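Local coordinates for uncharacterized protein MTH_862 (Methanothermobacter thermautotrophicus, PDB 2R47) that is of unknown function, a member of the archaeal DUF2124 family that forms a dimer in the crystal, at residues Lys13-Val18 with Leu123-Met128; Thr60-Ala65 with Glu111-Glu116. One frame throughout, in Å; residues are numbered along the deposited sequence. Where two conformers were deposited one is given.

Contact 1: Lys13-Val18 with Leu123-Met128; sequences KEHLGV and LCYMDM. With SO4 (sulfate ion), chain F.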
loop_
_atom_site.group_PDB
_atom_site.type_symbol
_atom_site.label_atom_id
_atom_site.label_comp_id
_atom_site.label_asym_id
_atom_site.label_seq_id
_atom_site.Cartn_x
_atom_site.Cartn_y
_atom_site.Cartn_z
ATOM N N LYS A 13 0.522 -10.899 5.896
ATOM C CA LYS A 13 1.007 -11.038 7.297
ATOM C C LYS A 13 2.501 -11.368 7.390
ATOM O O LYS A 13 3.224 -10.740 8.172
ATOM C CB LYS A 13 0.151 -12.045 8.090
ATOM C CG LYS A 13 -1.147 -11.435 8.625
ATOM C CD LYS A 13 -1.903 -12.445 9.509
ATOM C CE LYS A 13 -3.325 -12.559 9.060
ATOM N NZ LYS A 13 -3.414 -13.314 7.752
ATOM N N GLU A 14 2.979 -12.311 6.580
ATOM C CA GLU A 14 4.402 -12.686 6.605
ATOM C C GLU A 14 5.284 -11.624 5.987
ATOM O O GLU A 14 6.417 -11.479 6.368
ATOM C CB GLU A 14 4.625 -14.019 5.894
ATOM C CG GLU A 14 3.902 -15.206 6.615
ATOM C CD GLU A 14 4.071 -16.532 5.916
ATOM O OE1 GLU A 14 5.108 -16.713 5.244
ATOM O OE2 GLU A 14 3.159 -17.402 6.034
ATOM N N HIS A 15 4.771 -10.919 4.979
ATOM C CA HIS A 15 5.507 -9.805 4.371
ATOM C C HIS A 15 5.822 -8.727 5.424
ATOM O O HIS A 15 6.997 -8.305 5.586
ATOM C CB HIS A 15 4.659 -9.203 3.245
ATOM C CG HIS A 15 5.433 -8.334 2.299
ATOM N ND1 HIS A 15 4.830 -7.649 1.275
ATOM C CD2 HIS A 15 6.769 -8.083 2.195
ATOM C CE1 HIS A 15 5.750 -6.991 0.582
ATOM N NE2 HIS A 15 6.934 -7.229 1.133
ATOM N N LEU A 16 4.800 -8.317 6.179
ATOM C CA LEU A 16 5.038 -7.394 7.289
ATOM C C LEU A 16 5.969 -7.998 8.353
ATOM O O LEU A 16 6.861 -7.315 8.897
ATOM C CB LEU A 16 3.696 -6.972 7.939
ATOM C CG LEU A 16 2.644 -6.315 7.008
ATOM C CD1 LEU A 16 1.368 -6.008 7.826
ATOM C CD2 LEU A 16 3.231 -5.073 6.360
ATOM N N GLY A 17 5.753 -9.277 8.664
ATOM C CA GLY A 17 6.576 -9.958 9.681
ATOM C C GLY A 17 8.066 -10.025 9.403
ATOM O O GLY A 17 8.892 -9.770 10.308
ATOM N N VAL A 18 8.439 -10.355 8.166
ATOM C CA VAL A 18 9.884 -10.389 7.828
ATOM C C VAL A 18 10.489 -8.988 7.885
ATOM O O VAL A 18 11.666 -8.830 8.189
ATOM C CB VAL A 18 10.198 -11.083 6.488
ATOM C CG1 VAL A 18 9.693 -12.535 6.515
ATOM C CG2 VAL A 18 9.603 -10.304 5.288
ATOM N N LEU A 123 12.977 -2.427 -0.233
ATOM C CA LEU A 123 11.722 -3.137 -0.186
ATOM C C LEU A 123 11.141 -2.909 -1.568
ATOM O O LEU A 123 10.934 -1.769 -1.970
ATOM C CB LEU A 123 10.856 -2.464 0.872
ATOM C CG LEU A 123 9.747 -3.147 1.619
ATOM C CD1 LEU A 123 10.310 -4.333 2.395
ATOM C CD2 LEU A 123 9.164 -2.084 2.616
ATOM N N CYS A 124 10.948 -3.970 -2.352
ATOM C CA CYS A 124 10.452 -3.752 -3.707
ATOM C C CYS A 124 9.535 -4.904 -4.157
ATOM O O CYS A 124 9.333 -5.876 -3.428
ATOM C CB CYS A 124 11.638 -3.585 -4.694
ATOM S SG CYS A 124 12.721 -5.033 -4.812
ATOM N N TYR A 125 8.968 -4.751 -5.354
ATOM C CA TYR A 125 8.131 -5.756 -5.942
ATOM C C TYR A 125 8.750 -6.164 -7.269
ATOM O O TYR A 125 9.395 -5.345 -7.933
ATOM C CB TYR A 125 6.701 -5.259 -6.139
ATOM C CG TYR A 125 6.006 -5.015 -4.818
ATOM C CD1 TYR A 125 5.175 -5.988 -4.233
ATOM C CD2 TYR A 125 6.252 -3.834 -4.110
ATOM C CE1 TYR A 125 4.558 -5.743 -2.991
ATOM C CE2 TYR A 125 5.680 -3.606 -2.855
ATOM C CZ TYR A 125 4.840 -4.557 -2.296
ATOM O OH TYR A 125 4.302 -4.247 -1.055
ATOM N N MET A 126 8.497 -7.412 -7.658
ATOM C CA MET A 126 8.874 -7.942 -8.969
ATOM C C MET A 126 10.371 -7.802 -9.228
ATOM O O MET A 126 10.780 -7.571 -10.380
ATOM C CB MET A 126 8.049 -7.265 -10.096
ATOM C CG MET A 126 6.535 -7.282 -9.826
ATOM S SD MET A 126 5.824 -8.885 -9.435
ATOM C CE MET A 126 5.838 -9.628 -11.081
ATOM N N ASP A 127 11.179 -7.892 -8.159
ATOM C CA ASP A 127 12.651 -7.925 -8.253
ATOM C C ASP A 127 13.239 -6.630 -8.826
ATOM O O ASP A 127 14.257 -6.653 -9.527
ATOM C CB ASP A 127 13.101 -9.122 -9.080
ATOM C CG ASP A 127 14.390 -9.749 -8.577
ATOM O OD1 ASP A 127 14.887 -9.400 -7.463
ATOM O OD2 ASP A 127 14.899 -10.621 -9.327
ATOM N N MET A 128 12.591 -5.512 -8.538
ATOM C CA MET A 128 12.932 -4.259 -9.202
ATOM C C MET A 128 14.388 -3.895 -8.994
ATOM O O MET A 128 15.054 -3.461 -9.943
ATOM C CB MET A 128 12.034 -3.119 -8.674
ATOM C CG MET A 128 11.934 -1.917 -9.590
ATOM S SD MET A 128 11.057 -2.272 -11.142
ATOM C CE MET A 128 9.475 -2.873 -10.511
HETATM S S SO4 F . -2.243 -13.114 4.541
HETATM O O1 SO4 F . -3.611 -13.403 4.991
HETATM O O2 SO4 F . -2.428 -12.061 3.506
HETATM O O3 SO4 F . -1.605 -14.334 4.078
HETATM O O4 SO4 F . -1.450 -12.615 5.608
HETATM O O HOH W 1 8.617 -5.872 -0.628
HETATM O O HOH W 2 2.625 -5.991 0.169
#
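His15, on helix 11-22, and Tyr125, at the end of strand 118-125, meet most closely where CE1 of His15 lies 3.5 Å from OH of Tyr125. The phenol oxygen comes in at the edge of the imidazole, close to its plane. The rings meet obliquely, centroids 5.8 Å apart and planes at 81°. With CG anti to the backbone N (chi1 -163°), the imidazole of His15 is carried off the helix toward the strand, and CE1 leads, with a ring nitrogen to each side of it.

Two waters take up those nitrogens. Water 1 lies in the imidazole plane, 2.8 Å from NE2 of His15, and donates a hydrogen bond to the backbone O of Cys124. Water 2 sits 3.0 Å from ND1 of His15 and 2.7 Å from OH of Tyr125, in the plane of the phenol ring. Phe9 stacks on the imidazole and Phe45 meets it edge-to-face. Helix 11-22 thus packs beside a strand of the mixed sheet near the dimer interface, where Ile148 and Ile12 of the second subunit touch His15 and Tyr125 respectively. A phenylalanine in place of Tyr125 would probably break the water 2 bridge, leaving that water held to ND1 of His15 alone among these groups and the ring freer to shift. Back toward the N-terminal end of the helix, a sulfate, probably from the crystallisation liquor, is held through its O4 by N of Lys13 at 2.6 Å and by NZ of Lys13 at 3.0 Å; Ile12 N also bonds it.

No direct hydrogen bond joins the two segments. Their polar link runs through water, which meets both ring nitrogens of a buried histidine and bridges helix and strand.

Contact 2: Thr60-Ala65 with Glu111-Glu116; sequences TDFSKA and EDALEE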
loop_
_atom_site.group_PDB
_atom_site.type_symbol
_atom_site.label_atom_id
_atom_site.label_comp_id
_atom_site.label_asym_id
_atom_site.label_seq_id
_atom_site.Cartn_x
_atom_site.Cartn_y
_atom_site.Cartn_z
ATOM N N THR A 60 14.636 11.613 -3.496
ATOM C CA THR A 60 15.864 11.557 -2.687
ATOM C C THR A 60 16.035 12.879 -1.904
ATOM O O THR A 60 17.143 13.271 -1.572
ATOM C CB THR A 60 17.116 11.243 -3.548
ATOM O OG1 THR A 60 17.245 12.241 -4.570
ATOM C CG2 THR A 60 16.995 9.861 -4.215
ATOM N N ASP A 61 14.927 13.552 -1.624
ATOM C CA ASP A 61 14.977 14.844 -0.957
ATOM C C ASP A 61 14.736 14.728 0.540
ATOM O O ASP A 61 13.637 14.949 1.009
ATOM C CB ASP A 61 13.966 15.805 -1.568
ATOM C CG ASP A 61 14.206 17.239 -1.151
ATOM O OD1 ASP A 61 15.101 17.503 -0.303
ATOM O OD2 ASP A 61 13.510 18.104 -1.702
ATOM N N PHE A 62 15.820 14.499 1.272
ATOM C CA PHE A 62 15.805 14.367 2.724
ATOM C C PHE A 62 15.238 15.595 3.430
ATOM O O PHE A 62 14.541 15.487 4.429
ATOM C CB PHE A 62 17.244 14.085 3.124
ATOM C CG PHE A 62 17.452 13.784 4.546
ATOM C CD1 PHE A 62 16.628 12.874 5.219
ATOM C CD2 PHE A 62 18.544 14.362 5.226
ATOM C CE1 PHE A 62 16.866 12.551 6.565
ATOM C CE2 PHE A 62 18.787 14.046 6.582
ATOM C CZ PHE A 62 17.932 13.160 7.246
ATOM N N SER A 63 15.533 16.785 2.899
ATOM C CA SER A 63 15.031 18.027 3.480
ATOM C C SER A 63 13.510 18.130 3.490
ATOM O O SER A 63 12.963 18.865 4.330
ATOM C CB SER A 63 15.658 19.255 2.781
ATOM O OG SER A 63 15.048 19.487 1.506
ATOM N N LYS A 64 12.837 17.375 2.601
ATOM C CA LYS A 64 11.368 17.356 2.544
ATOM C C LYS A 64 10.752 16.147 3.291
ATOM O O LYS A 64 9.543 15.908 3.220
ATOM C CB LYS A 64 10.868 17.384 1.086
ATOM C CG LYS A 64 10.927 18.787 0.386
ATOM C CD LYS A 64 9.909 19.792 0.966
ATOM C CE LYS A 64 8.446 19.469 0.594
ATOM N NZ LYS A 64 7.454 19.828 1.680
ATOM N N ALA A 65 11.580 15.407 4.049
ATOM C CA ALA A 65 11.066 14.242 4.779
ATOM C C ALA A 65 10.010 14.667 5.786
ATOM O O ALA A 65 10.113 15.755 6.374
ATOM C CB ALA A 65 12.192 13.493 5.446
ATOM N N GLU A 111 24.276 8.721 2.072
ATOM C CA GLU A 111 25.277 9.444 2.835
ATOM C C GLU A 111 24.658 10.390 3.836
ATOM O O GLU A 111 25.128 10.485 4.991
ATOM C CB GLU A 111 26.176 10.244 1.890
ATOM C CG GLU A 111 27.349 10.901 2.603
ATOM C CD GLU A 111 28.281 9.878 3.262
ATOM O OE1 GLU A 111 28.293 8.703 2.805
ATOM O OE2 GLU A 111 29.007 10.249 4.223
ATOM N N ASP A 112 23.614 11.104 3.415
ATOM C CA ASP A 112 22.999 12.122 4.272
ATOM C C ASP A 112 22.010 11.613 5.332
ATOM O O ASP A 112 21.976 12.123 6.464
ATOM C CB ASP A 112 22.268 13.170 3.420
ATOM C CG ASP A 112 23.216 14.048 2.585
ATOM O OD1 ASP A 112 24.466 14.049 2.781
ATOM O OD2 ASP A 112 22.677 14.737 1.695
ATOM N N ALA A 113 21.139 10.698 4.946
ATOM C CA ALA A 113 19.997 10.312 5.762
ATOM C C ALA A 113 20.278 9.085 6.610
ATOM O O ALA A 113 19.624 8.908 7.632
ATOM C CB ALA A 113 18.775 10.025 4.880
ATOM N N LEU A 114 21.228 8.242 6.200
ATOM C CA LEU A 114 21.504 7.042 7.005
ATOM C C LEU A 114 22.606 7.345 7.997
ATOM O O LEU A 114 23.707 7.741 7.588
ATOM C CB LEU A 114 21.883 5.854 6.107
ATOM C CG LEU A 114 22.043 4.495 6.809
ATOM C CD1 LEU A 114 20.767 4.043 7.581
ATOM C CD2 LEU A 114 22.501 3.415 5.755
ATOM N N GLU A 115 22.343 7.172 9.298
ATOM C CA GLU A 115 23.395 7.457 10.265
ATOM C C GLU A 115 24.602 6.499 10.042
ATOM O O GLU A 115 24.431 5.365 9.557
ATOM C CB GLU A 115 22.846 7.418 11.705
ATOM C CG GLU A 115 22.687 6.081 12.264
ATOM C CD GLU A 115 22.206 6.107 13.714
ATOM O OE1 GLU A 115 21.412 6.974 14.142
ATOM O OE2 GLU A 115 22.672 5.245 14.442
ATOM N N GLU A 116 25.815 6.940 10.385
ATOM C CA GLU A 116 26.984 6.079 10.201
ATOM C C GLU A 116 26.762 4.784 10.982
ATOM O O GLU A 116 26.239 4.823 12.095
ATOM C CB GLU A 116 28.289 6.763 10.696
ATOM C CG GLU A 116 29.517 6.017 10.154
ATOM C CD GLU A 116 29.380 5.711 8.639
ATOM O OE1 GLU A 116 29.415 6.685 7.839
ATOM O OE2 GLU A 116 29.206 4.514 8.244
#
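The 3-10 turn at 62-64, in the loop between strands 53-58 and 66-71, packs on the C-terminal end of helix 103-113, where the backbones come nearest at Phe62 and Ala113, their CA atoms 6.6 Å apart. Phe62 carries the contact. Its CG is anti to the backbone N (chi1 -174°), which extends the ring from the turn to the last helical residues. The methyl of Ala113 sits over one face of this ring as a CH-pi contact, CB lying 3.7 Å from the ring centroid and 20° off the normal. It is displaced toward the CD1-CE1 side, with CB of Ala113 3.6 Å from CD1 of Phe62. At the CE2 rim, and on the same side of the ring plane as the methyl, the backbone O of Asp112 comes obliquely to 3.7 Å from CE2 of Phe62. Leu109, one turn back, also touches Phe62.

The turn has its own brace: OG of Ser63 donates to OD1 of Asp61 at 2.7 Å, on the syn side of the carboxylate. Asp112 directs OD2 into a salt bridge with Lys108.

These bonds stay within their own segment or helix; loop and helix end are joined by the CH-pi contact and van der Waals packing against the helix-end backbone.

Overall arrangement
From the N terminus, strand 4-10 leads into helix 11-22, which supplies the first half of contact 1; strand 28-33, helix 40-48 and strand 53-58 follow before the 60-65 loop of contact 2. The chain continues through strands 66-71, 74-78 and 88-91 to helix 103-113, whose end closes contact 2. Strand 118-125 follows soon after and returns to helix 11-22, closing contact 1. The loop of contact 2 therefore lies wholly within the longer one of contact 1. Their centres are 23 Å apart, on opposite sides of the chain's centre: contact 1 ties the N-terminal helix to a strand of the mixed sheet, contact 2 an inter-strand loop to a helix.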